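PDB 2QPX: predicted metal-dependent hydrolase of the TIM-barrel fold from Lactobacillus casei, which is of unknown function but binds zinc and is probably a hydrolase of the amidohydrolase family. Local coordinates for residues L240-L245 against Y266-E271. Residues are numbered along the deposited sequence; the frame is centred on the assembly and turned at random.
Sequences LGNPLL and YPYHRE
The ring of Tyr-268 lies flat against Asn-242, whose CA sits 3.7 Å from the ring centroid in a CH-pi contact almost on the ring normal. Asn-242 belongs to an Asx turn in the TIM-barrel loop after strand 225-229; Tyr-268 is the N-cap residue of helix 269-278, after strand 260-264. These strands carry the zinc ligands His-228 and His-264. With CG anti to its backbone N (chi1 -175°), Asn-242 CG comes over the CD1-CE1 side of the ring; the amide plane is 23° from the ring plane. Pro-267 CG covers the opposite face, and the phenol OH is hydrogen-bonded to Met-238 O. Pro-243 CD, oblique to the ring, packs 3.4 Å from Tyr-268 CB. In the first turn of the helix, the bent Glu-271 chain crosses Leu-244, Glu-271 CG lying 3.8 Å from Leu-244 CD1. In the trimer, Tyr-239 of the second subunit packs on Asn-242 and Leu-244 of the third on Tyr-268. No direct hydrogen bond joins the segments; a water accepts from Asn-242 ND2 and donates to Glu-271 OE2 at 2.8 Å. The amide oxygen, Asn-242 OD1, closes the Asx turn by accepting from Leu-244 N at 3.0 Å, the donor tilted 30° from the carbonyl plane.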
loop_
_atom_site.group_PDB
_atom_site.type_symbol
_atom_site.label_atom_id
_atom_site.label_comp_id
_atom_site.label_asym_id
_atom_site.label_seq_id
_atom_site.Cartn_x
_atom_site.Cartn_y
_atom_site.Cartn_z
ATOM N N LEU A 240 11.598 7.602 -2.322
ATOM C CA LEU A 240 12.883 7.017 -1.933
ATOM C C LEU A 240 12.925 6.629 -0.476
ATOM O O LEU A 240 13.985 6.252 0.060
ATOM C CB LEU A 240 14.013 8.034 -2.219
ATOM C CG LEU A 240 14.175 8.356 -3.707
ATOM C CD1 LEU A 240 15.372 9.308 -3.902
ATOM C CD2 LEU A 240 14.360 7.085 -4.526
ATOM N N GLY A 241 11.800 6.763 0.210
ATOM C CA GLY A 241 11.736 6.479 1.638
ATOM C C GLY A 241 11.241 5.084 1.966
ATOM O O GLY A 241 10.912 4.827 3.129
ATOM N N ASN A 242 11.082 4.235 0.946
ATOM C CA ASN A 242 10.629 2.855 1.132
ATOM C C ASN A 242 11.799 2.076 1.774
ATOM O O ASN A 242 12.872 1.939 1.176
ATOM C CB ASN A 242 10.226 2.236 -0.214
ATOM C CG ASN A 242 9.630 0.841 -0.085
ATOM O OD1 ASN A 242 9.969 0.070 0.830
ATOM N ND2 ASN A 242 8.733 0.493 -1.035
ATOM N N PRO A 243 11.603 1.527 2.983
ATOM C CA PRO A 243 12.732 0.914 3.657
ATOM C C PRO A 243 13.231 -0.397 3.035
ATOM O O PRO A 243 14.333 -0.832 3.377
ATOM C CB PRO A 243 12.194 0.691 5.068
ATOM C CG PRO A 243 10.737 0.486 4.878
ATOM C CD PRO A 243 10.376 1.449 3.777
ATOM N N LEU A 244 12.482 -0.977 2.094
ATOM C CA LEU A 244 13.016 -2.096 1.307
ATOM C C LEU A 244 14.299 -1.674 0.581
ATOM O O LEU A 244 15.149 -2.521 0.298
ATOM C CB LEU A 244 11.995 -2.601 0.296
ATOM C CG LEU A 244 10.669 -3.160 0.821
ATOM C CD1 LEU A 244 9.750 -3.598 -0.320
ATOM C CD2 LEU A 244 10.931 -4.292 1.845
ATOM N N LEU A 245 14.449 -0.375 0.318
ATOM C CA LEU A 245 15.633 0.122 -0.368
ATOM C C LEU A 245 16.896 0.015 0.508
ATOM O O LEU A 245 18.020 0.064 -0.002
ATOM C CB LEU A 245 15.415 1.554 -0.844
ATOM C CG LEU A 245 14.307 1.766 -1.885
ATOM C CD1 LEU A 245 13.967 3.257 -2.052
ATOM C CD2 LEU A 245 14.678 1.102 -3.194
ATOM N N TYR A 266 5.316 4.859 8.002
ATOM C CA TYR A 266 4.143 5.161 7.138
ATOM C C TYR A 266 4.522 5.972 5.900
ATOM O O TYR A 266 5.212 7.004 6.037
ATOM C CB TYR A 266 3.147 5.941 7.967
ATOM C CG TYR A 266 1.840 6.332 7.266
ATOM C CD1 TYR A 266 1.754 7.513 6.534
ATOM C CD2 TYR A 266 0.727 5.529 7.331
ATOM C CE1 TYR A 266 0.579 7.865 5.876
ATOM C CE2 TYR A 266 -0.469 5.884 6.717
ATOM C CZ TYR A 266 -0.533 7.052 5.996
ATOM O OH TYR A 266 -1.714 7.410 5.390
ATOM N N PRO A 267 4.031 5.589 4.694
ATOM C CA PRO A 267 3.059 4.540 4.386
ATOM C C PRO A 267 3.624 3.141 4.202
ATOM O O PRO A 267 2.910 2.283 3.731
ATOM C CB PRO A 267 2.425 5.058 3.082
ATOM C CG PRO A 267 3.548 5.630 2.430
ATOM C CD PRO A 267 4.332 6.374 3.501
ATOM N N TYR A 268 4.897 2.956 4.594
ATOM C CA TYR A 268 5.652 1.717 4.353
ATOM C C TYR A 268 5.800 0.874 5.616
ATOM O O TYR A 268 6.761 0.128 5.793
ATOM C CB TYR A 268 7.015 2.058 3.805
ATOM C CG TYR A 268 7.021 2.958 2.600
ATOM C CD1 TYR A 268 6.581 2.518 1.374
ATOM C CD2 TYR A 268 7.529 4.244 2.698
ATOM C CE1 TYR A 268 6.606 3.341 0.259
ATOM C CE2 TYR A 268 7.568 5.094 1.563
ATOM C CZ TYR A 268 7.087 4.629 0.366
ATOM O OH TYR A 268 7.114 5.447 -0.752
ATOM N N HIS A 269 4.813 0.973 6.492
ATOM C CA HIS A 269 4.795 0.191 7.725
ATOM C C HIS A 269 4.653 -1.324 7.514
ATOM O O HIS A 269 5.248 -2.076 8.290
ATOM C CB HIS A 269 3.749 0.765 8.685
ATOM C CG HIS A 269 2.410 0.914 8.063
ATOM N ND1 HIS A 269 2.117 1.922 7.171
ATOM C CD2 HIS A 269 1.321 0.095 8.097
ATOM C CE1 HIS A 269 0.885 1.734 6.712
ATOM N NE2 HIS A 269 0.374 0.642 7.280
ATOM N N ARG A 270 3.963 -1.794 6.476
ATOM C CA ARG A 270 3.943 -3.239 6.205
ATOM C C ARG A 270 5.349 -3.693 5.796
ATOM O O ARG A 270 5.796 -4.765 6.125
ATOM C CB ARG A 270 2.924 -3.634 5.125
ATOM C CG ARG A 270 1.475 -3.720 5.610
ATOM C CD ARG A 270 0.481 -4.137 4.489
ATOM N NE ARG A 270 -0.824 -4.579 5.041
ATOM C CZ ARG A 270 -1.996 -4.490 4.416
ATOM N NH1 ARG A 270 -2.110 -3.854 3.256
ATOM N NH2 ARG A 270 -3.079 -4.988 4.982
ATOM N N GLU A 271 6.040 -2.862 5.046
ATOM C CA GLU A 271 7.389 -3.187 4.598
ATOM C C GLU A 271 8.319 -3.261 5.802
ATOM O O GLU A 271 9.134 -4.185 5.904
ATOM C CB GLU A 271 7.884 -2.181 3.534
ATOM C CG GLU A 271 7.225 -2.260 2.159
ATOM C CD GLU A 271 5.862 -1.622 2.038
ATOM O OE1 GLU A 271 5.305 -1.061 2.992
ATOM O OE2 GLU A 271 5.323 -1.700 0.902
HETATM O O HOH W 1 6.817 -1.806 -1.411
#